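Local coordinates for protein mariner Mos1 transposase (Drosophila mauritiana, PDB 4MDA) that moves the Mos1 transposon by a metal-dependent cut-and-paste mechanism, the chain here being the catalytic part of this dimeric transposase, at residues I32-E37 against I125-N130; N105-L110 against L146-L151; L160-Y165 against H207-R212; T71-W76 against Y85-P90. The protein carries 1 engineered substitution. All coordinates share one frame; numbering follows the deposited sequence. Where two conformers were deposited one is given.

Contact 1: residues I32-E37 against I125-N130; sequences IVTGDE and IFLHDN. With MN (manganese (II) ion), chain B; MN (manganese (II) ion), chain C; RLT (N-(4-fluorobenzyl)-5-hydroxy-1-methyl-2-(1-methyl-1-{[(5-methyl-1,3,4-oxadiazol-2-yl)carbonyl]amino}ethyl)-6-oxo-1,6-di hydropyrimidine-4-carboxamide), chain D.
L127 O is gripped twice from the neighbouring strand. The hydroxyl T34 OG1 donates to it at 2.7 Å, arriving from above the carbonyl plane, while G35 N gives a longer bond of 3.3 Å, nearly along the C=O axis. T34 can do this because OG1 stands anti to its own backbone N (chi1 -171°), which also lays it beside L127 CB. Putting a valine in place of T34 would probably leave L127 O relying on the long G35 bond, with a methyl where its short donor had been. Before this point the pairing is ordinary parallel sheet: V33 N reaches I125 O at 2.8 Å, and L127 N returns to V33 O. This is the centre of the RNase H-like fold of DDE/D transposases, where strand 32-41 brings D36 and the loop after strand 125-127 brings D129 to the metal site. The strands have parted there, and water 1 fills in, donating to G35 O and D36 OD1 and accepting from D129 N. D36 OD1 and D129 OD2 lie 2.9 Å apart, tolerable since both bind the same manganese, their carboxylate planes 85° apart. D36 OD2 turns to the second manganese at 2.1 Å, so one carboxylate bridges the pair, with inhibitor oxygen OAH bridging them too. Water 2, on the first manganese, donates to both E37 OE2 and D129 OD1, tying a second-shell acid to the ligand set.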
# COMPACT_ATOMS: atom_id res chain seq x y z
N ILE A 32 -7.29 -8.09 -1.42
CA ILE A 32 -6.37 -7.12 -0.74
C ILE A 32 -6.49 -5.72 -1.40
O ILE A 32 -6.46 -5.57 -2.63
CB ILE A 32 -4.90 -7.55 -0.90
CG1 ILE A 32 -4.69 -8.86 -0.15
CG2 ILE A 32 -3.95 -6.45 -0.50
CD1 ILE A 32 -3.30 -9.47 -0.30
N VAL A 33 -6.60 -4.72 -0.54
CA VAL A 33 -6.47 -3.35 -0.87
C VAL A 33 -5.27 -2.87 -0.08
O VAL A 33 -5.16 -3.14 1.11
CB VAL A 33 -7.72 -2.57 -0.43
CG1 VAL A 33 -7.57 -1.06 -0.56
CG2 VAL A 33 -8.99 -3.04 -1.15
N THR A 34 -4.37 -2.19 -0.76
CA THR A 34 -3.11 -1.83 -0.11
C THR A 34 -2.77 -0.38 -0.41
O THR A 34 -3.21 0.18 -1.44
CB THR A 34 -2.01 -2.83 -0.50
OG1 THR A 34 -0.83 -2.60 0.31
CG2 THR A 34 -1.56 -2.68 -1.96
N GLY A 35 -1.90 0.23 0.37
CA GLY A 35 -1.57 1.64 0.08
C GLY A 35 -0.42 2.11 0.91
O GLY A 35 -0.04 1.46 1.85
N ASP A 36 0.08 3.29 0.55
CA ASP A 36 1.24 3.87 1.26
C ASP A 36 1.41 5.30 0.74
O ASP A 36 0.83 5.68 -0.28
CB ASP A 36 2.46 3.07 0.87
CG ASP A 36 3.65 3.33 1.71
OD1 ASP A 36 3.50 3.53 2.95
OD2 ASP A 36 4.75 3.24 1.08
N GLU A 37 2.18 6.08 1.50
CA GLU A 37 2.60 7.45 1.20
C GLU A 37 4.00 7.54 0.64
O GLU A 37 4.84 6.76 1.04
CB GLU A 37 2.55 8.25 2.49
CG GLU A 37 1.21 8.24 3.22
CD GLU A 37 1.02 7.15 4.27
OE1 GLU A 37 0.11 7.34 5.13
OE2 GLU A 37 1.80 6.17 4.31
N ILE A 125 -9.55 -6.88 2.65
CA ILE A 125 -8.34 -7.19 3.42
C ILE A 125 -7.36 -6.03 3.15
O ILE A 125 -6.87 -5.85 2.04
CB ILE A 125 -7.77 -8.55 3.02
CG1 ILE A 125 -8.80 -9.66 3.31
CG2 ILE A 125 -6.44 -8.86 3.64
CD1 ILE A 125 -8.41 -10.94 2.74
N PHE A 126 -6.96 -5.38 4.22
CA PHE A 126 -6.24 -4.12 4.11
C PHE A 126 -4.80 -4.30 4.51
O PHE A 126 -4.53 -4.86 5.55
CB PHE A 126 -6.94 -3.10 5.00
CG PHE A 126 -6.51 -1.68 4.77
CD1 PHE A 126 -6.63 -1.09 3.55
CD2 PHE A 126 -5.88 -0.95 5.77
CE1 PHE A 126 -6.32 0.22 3.33
CE2 PHE A 126 -5.58 0.40 5.56
CZ PHE A 126 -5.76 0.97 4.32
N LEU A 127 -3.90 -3.88 3.63
CA LEU A 127 -2.47 -4.02 3.88
C LEU A 127 -1.86 -2.64 3.85
O LEU A 127 -1.80 -1.98 2.78
CB LEU A 127 -1.87 -4.90 2.82
CG LEU A 127 -0.33 -5.12 2.84
CD1 LEU A 127 -0.03 -5.69 4.19
CD2 LEU A 127 0.02 -6.07 1.72
N HIS A 128 -1.44 -2.17 5.02
CA HIS A 128 -0.69 -0.92 5.14
C HIS A 128 0.38 -1.08 6.17
O HIS A 128 0.41 -2.09 6.89
CB HIS A 128 -1.62 0.29 5.50
CG HIS A 128 -2.26 0.25 6.83
ND1 HIS A 128 -2.93 1.33 7.33
CD2 HIS A 128 -2.44 -0.75 7.73
CE1 HIS A 128 -3.40 1.05 8.53
NE2 HIS A 128 -3.15 -0.22 8.79
N ASP A 129 1.33 -0.17 6.13
CA ASP A 129 2.41 -0.33 7.11
C ASP A 129 2.04 0.24 8.46
O ASP A 129 0.95 0.84 8.69
CB ASP A 129 3.74 0.15 6.50
CG ASP A 129 3.80 1.62 6.19
OD1 ASP A 129 3.25 2.41 6.94
OD2 ASP A 129 4.48 2.00 5.21
N ASN A 130 2.88 0.04 9.43
CA ASN A 130 2.50 0.50 10.74
C ASN A 130 3.15 1.78 11.18
O ASN A 130 3.53 1.88 12.34
CB ASN A 130 2.74 -0.62 11.72
CG ASN A 130 1.62 -1.62 11.68
OD1 ASN A 130 0.41 -1.25 11.79
ND2 ASN A 130 1.96 -2.86 11.42
MN MN B . 5.06 4.03 4.42
MN MN C . 6.85 3.19 1.30
CAA RLT D . 9.44 0.32 11.25
CAB RLT D . 11.36 2.81 2.38
CAC RLT D . 12.94 2.23 4.89
CAD RLT D . 12.63 4.81 5.26
OAE RLT D . 6.37 4.29 6.13
OAF RLT D . 10.93 0.99 6.83
OAG RLT D . 9.05 2.96 1.79
OAH RLT D . 6.88 3.44 3.40
FAI RLT D . 7.14 0.94 12.64
CAJ RLT D . 6.49 1.79 10.54
CAK RLT D . 8.01 3.03 11.88
CAL RLT D . 6.54 2.80 9.58
CAM RLT D . 8.09 4.03 10.93
CAN RLT D . 7.41 4.97 8.70
NAO RLT D . 10.90 2.53 11.02
NAP RLT D . 11.47 3.05 9.84
NAQ RLT D . 9.76 3.66 5.77
NAR RLT D . 8.17 4.45 7.53
NAS RLT D . 11.84 3.18 6.90
OAT RLT D . 10.34 1.12 9.35
CAU RLT D . 7.54 4.14 6.39
CAV RLT D . 11.29 2.05 7.42
CAW RLT D . 10.24 1.41 10.65
CAX RLT D . 7.21 1.92 11.72
CAY RLT D . 7.34 3.92 9.75
CAZ RLT D . 8.08 3.46 3.99
CBA RLT D . 11.07 2.15 8.88
CBB RLT D . 8.46 3.76 5.35
CBC RLT D . 10.82 3.38 4.95
CBD RLT D . 9.18 3.16 3.07
NBE RLT D . 10.48 3.15 3.56
CBF RLT D . 12.30 3.40 5.60
O HOH W 1 1.41 2.08 4.17
O HOH W 2 3.58 4.87 5.74
O HOH W 3 5.37 6.04 3.59
O HOH W 4 7.02 5.17 0.47

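Contact 2: residues N105-L110 against L146-L151; sequences NLNRAL and LNWEVL
Apolar packing comes first: the six-membered end of the W148 indole meets L106 and L110, which approach obliquely from the same side. L106 CD2 sits 3.8 Å from W148 CH2 and also touches CZ3. One helical turn on, L110 CD2 makes a looser approach, 4.4 Å from W148 CZ2. The second kind of contact sets a polar amide against carbon. N107 swings its amide away from the backbone N (chi1 -179°), which carries it out past L146 and W148. L146 CD2 presses on the amide carbon, N107 CG, at 3.4 Å, the two side chains running past each other in opposite directions. N107 ND2 comes to the rim of the indole near its plane, 3.7 Å from W148 CZ2, with the amide turned 67° from the ring. Within its own segment L146 also puts CD1 over one face of W148, so this leucine serves both neighbours. Between them N147 takes a positive phi of 60°, ending helix 137-146 and turning the chain toward edge strand 149-150. The contact thus joins helix 96-113 to that edge of the RNase H-like sheet, and F126 of the adjoining strand meets both W148 and L106. With dispersion and shape rather than directional bonds linking these segments, their hold depends on how well the indole fits among the leucines and the N107 side chain.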
# COMPACT_ATOMS: atom_id res chain seq x y z
N ASN A 105 -12.78 8.29 3.10
CA ASN A 105 -12.91 8.67 1.72
C ASN A 105 -12.57 7.52 0.75
O ASN A 105 -13.18 7.32 -0.25
CB ASN A 105 -11.99 9.86 1.43
CG ASN A 105 -12.43 11.13 2.09
OD1 ASN A 105 -13.58 11.31 2.40
ND2 ASN A 105 -11.50 12.04 2.27
N LEU A 106 -11.59 6.67 1.14
CA LEU A 106 -11.18 5.52 0.42
C LEU A 106 -12.37 4.56 0.32
O LEU A 106 -12.60 3.99 -0.71
CB LEU A 106 -9.99 4.83 1.16
CG LEU A 106 -9.67 3.41 0.59
CD1 LEU A 106 -9.25 3.39 -0.84
CD2 LEU A 106 -8.51 2.83 1.44
N ASN A 107 -13.07 4.35 1.42
CA ASN A 107 -14.22 3.48 1.46
C ASN A 107 -15.32 3.97 0.50
O ASN A 107 -15.94 3.18 -0.16
CB ASN A 107 -14.76 3.34 2.89
CG ASN A 107 -15.97 2.41 2.99
OD1 ASN A 107 -17.07 2.77 3.54
ND2 ASN A 107 -15.82 1.27 2.44
N ARG A 108 -15.55 5.28 0.42
CA ARG A 108 -16.55 5.81 -0.53
C ARG A 108 -16.11 5.52 -1.97
O ARG A 108 -16.90 5.05 -2.81
CB ARG A 108 -16.78 7.34 -0.32
CG ARG A 108 -17.28 7.71 1.09
CD ARG A 108 -18.15 8.97 1.06
NE ARG A 108 -17.42 10.05 0.38
CZ ARG A 108 -17.94 11.21 -0.04
NH1 ARG A 108 -19.24 11.48 0.11
NH2 ARG A 108 -17.15 12.10 -0.64
N ALA A 109 -14.81 5.70 -2.28
CA ALA A 109 -14.31 5.36 -3.62
C ALA A 109 -14.45 3.89 -3.96
O ALA A 109 -14.78 3.50 -5.07
CB ALA A 109 -12.86 5.84 -3.76
N LEU A 110 -14.15 3.05 -2.98
CA LEU A 110 -14.23 1.62 -3.08
C LEU A 110 -15.67 1.18 -3.43
O LEU A 110 -15.86 0.31 -4.26
CB LEU A 110 -13.83 0.97 -1.75
CG LEU A 110 -13.60 -0.51 -1.87
CD1 LEU A 110 -12.31 -0.86 -2.63
CD2 LEU A 110 -13.61 -1.12 -0.51
N LEU A 146 -15.29 0.07 9.84
CA LEU A 146 -15.30 -0.35 8.45
C LEU A 146 -15.30 -1.88 8.35
O LEU A 146 -15.87 -2.40 7.41
CB LEU A 146 -14.07 0.18 7.71
CG LEU A 146 -14.13 1.66 7.37
CD1 LEU A 146 -12.72 2.19 7.06
CD2 LEU A 146 -15.05 1.88 6.23
N ASN A 147 -14.71 -2.50 9.35
CA ASN A 147 -14.57 -3.95 9.52
C ASN A 147 -13.82 -4.62 8.40
O ASN A 147 -14.11 -5.72 7.96
CB ASN A 147 -15.91 -4.59 9.81
CG ASN A 147 -15.74 -5.87 10.64
OD1 ASN A 147 -15.96 -6.93 10.15
ND2 ASN A 147 -15.25 -5.75 11.79
N TRP A 148 -12.79 -3.92 7.99
CA TRP A 148 -11.76 -4.48 7.13
C TRP A 148 -10.85 -5.42 7.93
O TRP A 148 -10.49 -5.14 9.08
CB TRP A 148 -10.98 -3.38 6.48
CG TRP A 148 -11.81 -2.48 5.59
CD1 TRP A 148 -13.16 -2.67 5.17
CD2 TRP A 148 -11.36 -1.31 4.93
NE1 TRP A 148 -13.51 -1.65 4.34
CE2 TRP A 148 -12.45 -0.79 4.19
CE3 TRP A 148 -10.17 -0.58 4.95
CZ2 TRP A 148 -12.34 0.38 3.44
CZ3 TRP A 148 -10.11 0.56 4.24
CH2 TRP A 148 -11.16 1.04 3.49
N GLU A 149 -10.38 -6.46 7.30
CA GLU A 149 -9.36 -7.30 7.95
C GLU A 149 -7.98 -6.64 7.78
O GLU A 149 -7.54 -6.40 6.64
CB GLU A 149 -9.38 -8.69 7.37
CG GLU A 149 -8.55 -9.59 8.23
CD GLU A 149 -8.41 -10.99 7.71
OE1 GLU A 149 -7.61 -11.72 8.36
OE2 GLU A 149 -8.99 -11.34 6.67
N VAL A 150 -7.25 -6.36 8.86
CA VAL A 150 -5.96 -5.70 8.71
C VAL A 150 -4.88 -6.76 8.80
O VAL A 150 -4.76 -7.46 9.83
CB VAL A 150 -5.78 -4.62 9.82
CG1 VAL A 150 -4.43 -3.92 9.73
CG2 VAL A 150 -6.92 -3.60 9.72
N LEU A 151 -4.11 -6.90 7.74
CA LEU A 151 -3.03 -7.87 7.67
C LEU A 151 -1.89 -7.43 8.52
O LEU A 151 -1.61 -6.24 8.61
CB LEU A 151 -2.55 -7.98 6.22
CG LEU A 151 -3.38 -8.77 5.26
CD1 LEU A 151 -2.55 -8.94 3.98
CD2 LEU A 151 -3.81 -10.18 5.76

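Contact 3: residues L160-Y165 against H207-R212; sequences LAPSDY and HKLPER. With MN (manganese (II) ion), chain C; RLT (N-(4-fluorobenzyl)-5-hydroxy-1-methyl-2-(1-methyl-1-{[(5-methyl-1,3,4-oxadiazol-2-yl)carbonyl]amino}ethyl)-6-oxo-1,6-di hydropyrimidine-4-carboxamide), chain D.
Y165 and R212 meet through different torsions: the tyrosine turns CG between its backbone N and carbonyl carbon (chi1 71°), while R212 runs extended from CG to NE before bending at the last torsion, chi4 -93°. The guanidinium therefore lies flat on the ring, planes 5° apart and centres 3.9 Å apart. R212 NE rests 3.5 Å from Y165 CD1, and the charge makes a cation-pi interaction. R212 CD adds a CH-pi contact, 3.6 Å from the ring centroid, and P162 CA lies over the opposite face, toward its rim. R212 NH1 bonds D159 O and Y165 OH bonds G205 O. Y165 belongs to the start of helix 162-175, where A161 is the N-cap and its O accepts from D164 N and Y165 N; a wider pi-type turn follows at 163-165. That first turn also supplies D164, the third aspartate of the mariner DDD triad; it holds one manganese with both oxygens, OD1 at 2.1 Å and OD2 at 2.4 Å. A leucine replacing Y165 would probably take away the flat surface under the R212 guanidinium, leaving it freer to turn, and G205 O would lose its hydroxyl. L209 packs at the hydroxyl end of the ring, its CD2 at the ring edge and 3.9 Å from P162 CG. The extended K208 chain brings CD 3.8 Å from Y165 CE1, NZ going on to H166.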
# COMPACT_ATOMS: atom_id res chain seq x y z
N LEU A 160 8.04 -6.25 1.27
CA LEU A 160 6.84 -7.03 1.53
C LEU A 160 5.57 -6.17 1.26
O LEU A 160 4.46 -6.68 1.34
CB LEU A 160 6.78 -7.58 2.95
CG LEU A 160 7.97 -8.50 3.25
CD1 LEU A 160 7.86 -9.07 4.61
CD2 LEU A 160 8.11 -9.63 2.22
N ALA A 161 5.80 -4.89 0.94
CA ALA A 161 4.71 -3.90 0.72
C ALA A 161 4.59 -3.63 -0.79
O ALA A 161 5.50 -3.02 -1.38
CB ALA A 161 5.02 -2.58 1.44
N PRO A 162 3.48 -4.09 -1.44
CA PRO A 162 3.37 -3.90 -2.87
C PRO A 162 3.52 -2.45 -3.35
O PRO A 162 4.03 -2.21 -4.45
CB PRO A 162 1.99 -4.54 -3.21
CG PRO A 162 1.77 -5.58 -2.19
CD PRO A 162 2.42 -5.00 -0.95
N SER A 163 3.07 -1.50 -2.57
CA SER A 163 3.25 -0.12 -2.95
C SER A 163 4.72 0.24 -3.17
O SER A 163 5.04 1.04 -4.05
CB SER A 163 2.58 0.85 -1.97
OG SER A 163 1.20 0.60 -1.80
N ASP A 164 5.57 -0.34 -2.30
CA ASP A 164 7.00 -0.05 -2.36
C ASP A 164 7.69 -0.90 -3.41
O ASP A 164 8.35 -0.33 -4.31
CB ASP A 164 7.61 -0.16 -0.96
CG ASP A 164 7.21 1.00 -0.06
OD1 ASP A 164 7.29 2.16 -0.52
OD2 ASP A 164 6.83 0.78 1.12
N TYR A 165 7.54 -2.19 -3.39
CA TYR A 165 8.38 -3.03 -4.29
C TYR A 165 7.85 -3.05 -5.69
O TYR A 165 8.60 -3.33 -6.60
CB TYR A 165 8.51 -4.44 -3.73
CG TYR A 165 7.27 -5.33 -3.77
CD1 TYR A 165 6.70 -5.77 -4.95
CD2 TYR A 165 6.65 -5.74 -2.58
CE1 TYR A 165 5.58 -6.56 -4.96
CE2 TYR A 165 5.54 -6.54 -2.59
CZ TYR A 165 5.02 -7.00 -3.77
OH TYR A 165 3.92 -7.79 -3.82
N HIS A 207 -0.03 -10.10 -6.95
CA HIS A 207 0.16 -11.58 -6.97
C HIS A 207 1.61 -12.00 -6.82
O HIS A 207 1.87 -13.22 -6.67
CB HIS A 207 -0.55 -12.18 -8.20
CG HIS A 207 -2.02 -12.17 -8.06
ND1 HIS A 207 -2.78 -13.28 -7.65
CD2 HIS A 207 -2.88 -11.15 -8.10
CE1 HIS A 207 -4.03 -12.93 -7.56
NE2 HIS A 207 -4.12 -11.63 -7.82
N LYS A 208 2.55 -11.05 -6.78
CA LYS A 208 3.96 -11.25 -6.39
C LYS A 208 4.10 -11.58 -4.91
O LYS A 208 5.18 -11.99 -4.49
CB LYS A 208 4.89 -10.05 -6.72
CG LYS A 208 5.47 -9.90 -8.12
CD LYS A 208 6.04 -8.49 -8.18
CE LYS A 208 6.63 -7.98 -9.48
NZ LYS A 208 7.26 -6.61 -9.19
N LEU A 209 3.07 -11.33 -4.11
CA LEU A 209 3.19 -11.47 -2.63
C LEU A 209 3.70 -12.88 -2.17
O LEU A 209 4.68 -12.97 -1.40
CB LEU A 209 1.92 -11.04 -1.91
CG LEU A 209 1.76 -9.51 -1.71
CD1 LEU A 209 0.31 -9.20 -1.34
CD2 LEU A 209 2.74 -9.05 -0.63
N PRO A 210 3.05 -13.95 -2.64
CA PRO A 210 3.47 -15.26 -2.14
C PRO A 210 4.90 -15.59 -2.38
O PRO A 210 5.54 -16.21 -1.47
CB PRO A 210 2.58 -16.24 -2.91
CG PRO A 210 1.40 -15.47 -3.30
CD PRO A 210 1.88 -14.07 -3.49
N GLU A 211 5.47 -15.19 -3.51
CA GLU A 211 6.85 -15.49 -3.83
C GLU A 211 7.75 -14.75 -2.86
O GLU A 211 8.74 -15.30 -2.39
CB GLU A 211 7.22 -15.13 -5.27
CG GLU A 211 8.72 -15.24 -5.56
CD GLU A 211 9.10 -14.75 -6.95
OE1 GLU A 211 10.15 -15.23 -7.48
OE2 GLU A 211 8.41 -13.85 -7.50
N ARG A 212 7.36 -13.53 -2.53
CA ARG A 212 8.15 -12.73 -1.63
C ARG A 212 8.07 -13.24 -0.20
O ARG A 212 9.10 -13.30 0.50
CB ARG A 212 7.76 -11.26 -1.73
CG ARG A 212 8.22 -10.71 -3.05
CD ARG A 212 7.75 -9.29 -3.22
NE ARG A 212 8.48 -8.68 -4.29
CZ ARG A 212 9.61 -7.98 -4.18
NH1 ARG A 212 10.12 -7.64 -3.02
NH2 ARG A 212 10.13 -7.47 -5.32
MN MN C . 6.85 3.19 1.30
CAA RLT D . 9.44 0.32 11.25
CAB RLT D . 11.36 2.81 2.38
CAC RLT D . 12.94 2.23 4.89
CAD RLT D . 12.63 4.81 5.26
OAE RLT D . 6.37 4.29 6.13
OAF RLT D . 10.93 0.99 6.83
OAG RLT D . 9.05 2.96 1.79
OAH RLT D . 6.88 3.44 3.40
FAI RLT D . 7.14 0.94 12.64
CAJ RLT D . 6.49 1.79 10.54
CAK RLT D . 8.01 3.03 11.88
CAL RLT D . 6.54 2.80 9.58
CAM RLT D . 8.09 4.03 10.93
CAN RLT D . 7.41 4.97 8.70
NAO RLT D . 10.90 2.53 11.02
NAP RLT D . 11.47 3.05 9.84
NAQ RLT D . 9.76 3.66 5.77
NAR RLT D . 8.17 4.45 7.53
NAS RLT D . 11.84 3.18 6.90
OAT RLT D . 10.34 1.12 9.35
CAU RLT D . 7.54 4.14 6.39
CAV RLT D . 11.29 2.05 7.42
CAW RLT D . 10.24 1.41 10.65
CAX RLT D . 7.21 1.92 11.72
CAY RLT D . 7.34 3.92 9.75
CAZ RLT D . 8.08 3.46 3.99
CBA RLT D . 11.07 2.15 8.88
CBB RLT D . 8.46 3.76 5.35
CBC RLT D . 10.82 3.38 4.95
CBD RLT D . 9.18 3.16 3.07
NBE RLT D . 10.48 3.15 3.56
CBF RLT D . 12.30 3.40 5.60
O HOH W 4 7.02 5.17 0.47

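Contact 4: residues T71-W76 against Y85-P90; sequences TMLCVW and YELLKP. Unlike the reference sequence in segment 85-90: P90 (reference Arg).
The beta hairpin of strands 70-78 and 81-87 forms one side of the RNase H-like sheet, and residues 71-76 and 85-90 are the part of it remote from the turn. C74 and E86 make the hydrogen-bonded pair: C74 N reaches E86 O, and E86 N reaches C74 O, at 2.9 Å. L88 N continues the pattern to M72 O at 2.8 Å, nearly straight (166°). Strand 81-87 ends here, and the pairing goes on through other donors. T71 OG1 makes a short 2.5 Å bond to L88 O, in the carbonyl plane, the hydroxyl standing beside the carbonyl carbon (chi1 170°). Water 5 then joins M72 N to K89 O. On the sheet face carrying L73, V75, Y85 and L87, L73 CD1 meets Y85 CD2 at 3.5 Å, the side chains crossing near a right angle. V75 CG2 touches Y85 CB at 3.8 Å, and L73 CB lies 4.0 Å from L87 CD1. Helix 183-196 covers this side and supplies D191 to Y85 OH. The face of C74 and E86 turns to helix 96-113, where Q102 bonds E86 OE1, and Y84 OH holds OE2; here C74 SG packs 4.2 Å from L88 CG. Backbone bonds thus fix the register of the hairpin, a hydroxyl and a water extend it beyond the strand, and the side chains add mostly apolar packing toward the helices on the two faces.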
# COMPACT_ATOMS: atom_id res chain seq x y z
N THR A 71 5.19 17.35 -2.21
CA THR A 71 3.80 17.05 -1.93
C THR A 71 3.73 15.54 -1.64
O THR A 71 4.34 14.74 -2.34
CB THR A 71 2.90 17.43 -3.12
OG1 THR A 71 1.56 16.92 -2.94
CG2 THR A 71 3.47 16.94 -4.49
N MET A 72 2.94 15.18 -0.64
CA MET A 72 2.78 13.78 -0.29
C MET A 72 1.69 13.15 -1.12
O MET A 72 0.55 13.64 -1.18
CB MET A 72 2.46 13.64 1.18
CG MET A 72 2.49 12.20 1.64
SD MET A 72 2.56 11.97 3.41
CE MET A 72 4.05 12.88 3.79
N LEU A 73 2.08 12.11 -1.85
CA LEU A 73 1.14 11.19 -2.51
C LEU A 73 0.74 10.14 -1.51
O LEU A 73 1.62 9.48 -0.90
CB LEU A 73 1.78 10.52 -3.70
CG LEU A 73 1.00 9.40 -4.37
CD1 LEU A 73 -0.28 9.94 -4.98
CD2 LEU A 73 1.88 8.75 -5.40
N CYS A 74 -0.56 9.92 -1.39
CA CYS A 74 -1.15 8.91 -0.48
C CYS A 74 -2.04 8.09 -1.43
O CYS A 74 -2.97 8.67 -1.98
CB CYS A 74 -2.04 9.57 0.56
SG CYS A 74 -1.10 10.76 1.56
N VAL A 75 -1.78 6.81 -1.66
CA VAL A 75 -2.48 6.11 -2.73
C VAL A 75 -2.88 4.74 -2.25
O VAL A 75 -2.10 4.06 -1.52
CB VAL A 75 -1.64 5.99 -4.05
CG1 VAL A 75 -0.25 5.35 -3.76
CG2 VAL A 75 -2.37 5.30 -5.18
N TRP A 76 -4.01 4.26 -2.72
CA TRP A 76 -4.49 2.91 -2.39
C TRP A 76 -4.94 2.21 -3.63
O TRP A 76 -5.55 2.83 -4.52
CB TRP A 76 -5.66 2.91 -1.39
CG TRP A 76 -5.30 3.57 -0.08
CD1 TRP A 76 -4.78 2.96 1.02
CD2 TRP A 76 -5.28 4.97 0.20
NE1 TRP A 76 -4.52 3.87 2.00
CE2 TRP A 76 -4.84 5.12 1.53
CE3 TRP A 76 -5.60 6.14 -0.55
CZ2 TRP A 76 -4.67 6.38 2.14
CZ3 TRP A 76 -5.47 7.37 0.09
CH2 TRP A 76 -5.02 7.48 1.39
N TYR A 85 -6.58 8.16 -4.52
CA TYR A 85 -5.36 8.79 -4.01
C TYR A 85 -5.65 10.25 -3.68
O TYR A 85 -6.68 10.86 -4.16
CB TYR A 85 -4.23 8.66 -5.05
CG TYR A 85 -4.20 9.66 -6.19
CD1 TYR A 85 -4.85 9.41 -7.39
CD2 TYR A 85 -3.49 10.85 -6.05
CE1 TYR A 85 -4.80 10.33 -8.44
CE2 TYR A 85 -3.42 11.80 -7.09
CZ TYR A 85 -4.08 11.54 -8.27
OH TYR A 85 -4.08 12.41 -9.37
N GLU A 86 -4.78 10.76 -2.82
CA GLU A 86 -4.69 12.19 -2.50
C GLU A 86 -3.29 12.67 -2.67
O GLU A 86 -2.33 12.02 -2.31
CB GLU A 86 -5.21 12.56 -1.12
CG GLU A 86 -6.69 12.16 -0.82
CD GLU A 86 -7.12 12.47 0.63
OE1 GLU A 86 -6.29 12.99 1.45
OE2 GLU A 86 -8.29 12.13 0.98
N LEU A 87 -3.17 13.90 -3.14
CA LEU A 87 -1.88 14.55 -3.17
C LEU A 87 -2.05 15.72 -2.20
O LEU A 87 -2.92 16.61 -2.38
CB LEU A 87 -1.61 14.93 -4.60
CG LEU A 87 -0.19 15.38 -4.91
CD1 LEU A 87 0.83 14.22 -4.93
CD2 LEU A 87 -0.16 16.17 -6.21
N LEU A 88 -1.31 15.72 -1.13
CA LEU A 88 -1.54 16.71 -0.10
C LEU A 88 -0.89 18.06 -0.52
O LEU A 88 0.00 18.13 -1.37
CB LEU A 88 -0.99 16.28 1.23
CG LEU A 88 -1.42 14.90 1.78
CD1 LEU A 88 -0.77 14.66 3.10
CD2 LEU A 88 -2.91 14.75 1.90
N LYS A 89 -1.37 19.12 0.09
CA LYS A 89 -0.75 20.42 -0.13
C LYS A 89 0.70 20.42 0.29
O LYS A 89 1.08 19.78 1.27
CB LYS A 89 -1.50 21.50 0.63
CG LYS A 89 -2.62 22.12 -0.19
CD LYS A 89 -3.78 21.17 -0.41
CE LYS A 89 -5.09 21.93 -0.58
NZ LYS A 89 -5.50 22.66 0.66
N PRO A 90 1.52 21.18 -0.44
CA PRO A 90 2.94 21.18 -0.25
C PRO A 90 3.35 21.31 1.20
O PRO A 90 2.75 22.08 1.96
CB PRO A 90 3.40 22.36 -1.10
CG PRO A 90 2.46 22.28 -2.25
CD PRO A 90 1.14 21.88 -1.67
O HOH W 5 2.41 17.34 1.17

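Contact 1 lies near the centre of the chain and contacts 2 and 4 farther out, all three buried; contact 3 is only partly buried. Contacts 1 and 4 are sheet pairings, parallel and antiparallel, joined where D36 N meets V75 O, so strand 32-41 lies between 125-127 and 70-78. Contact 2 continues the sheet the other way, F126 bonding to E149 and L151, and its helix leans back on contact 4 through L106 and W76. Contact 3 is built of helix starts, yet it shares a manganese with contact 1. Chemistry follows place: backbone bonds and metal at the centre, dispersion round an indole at one edge, a cation-pi stack on the helix that carries D164.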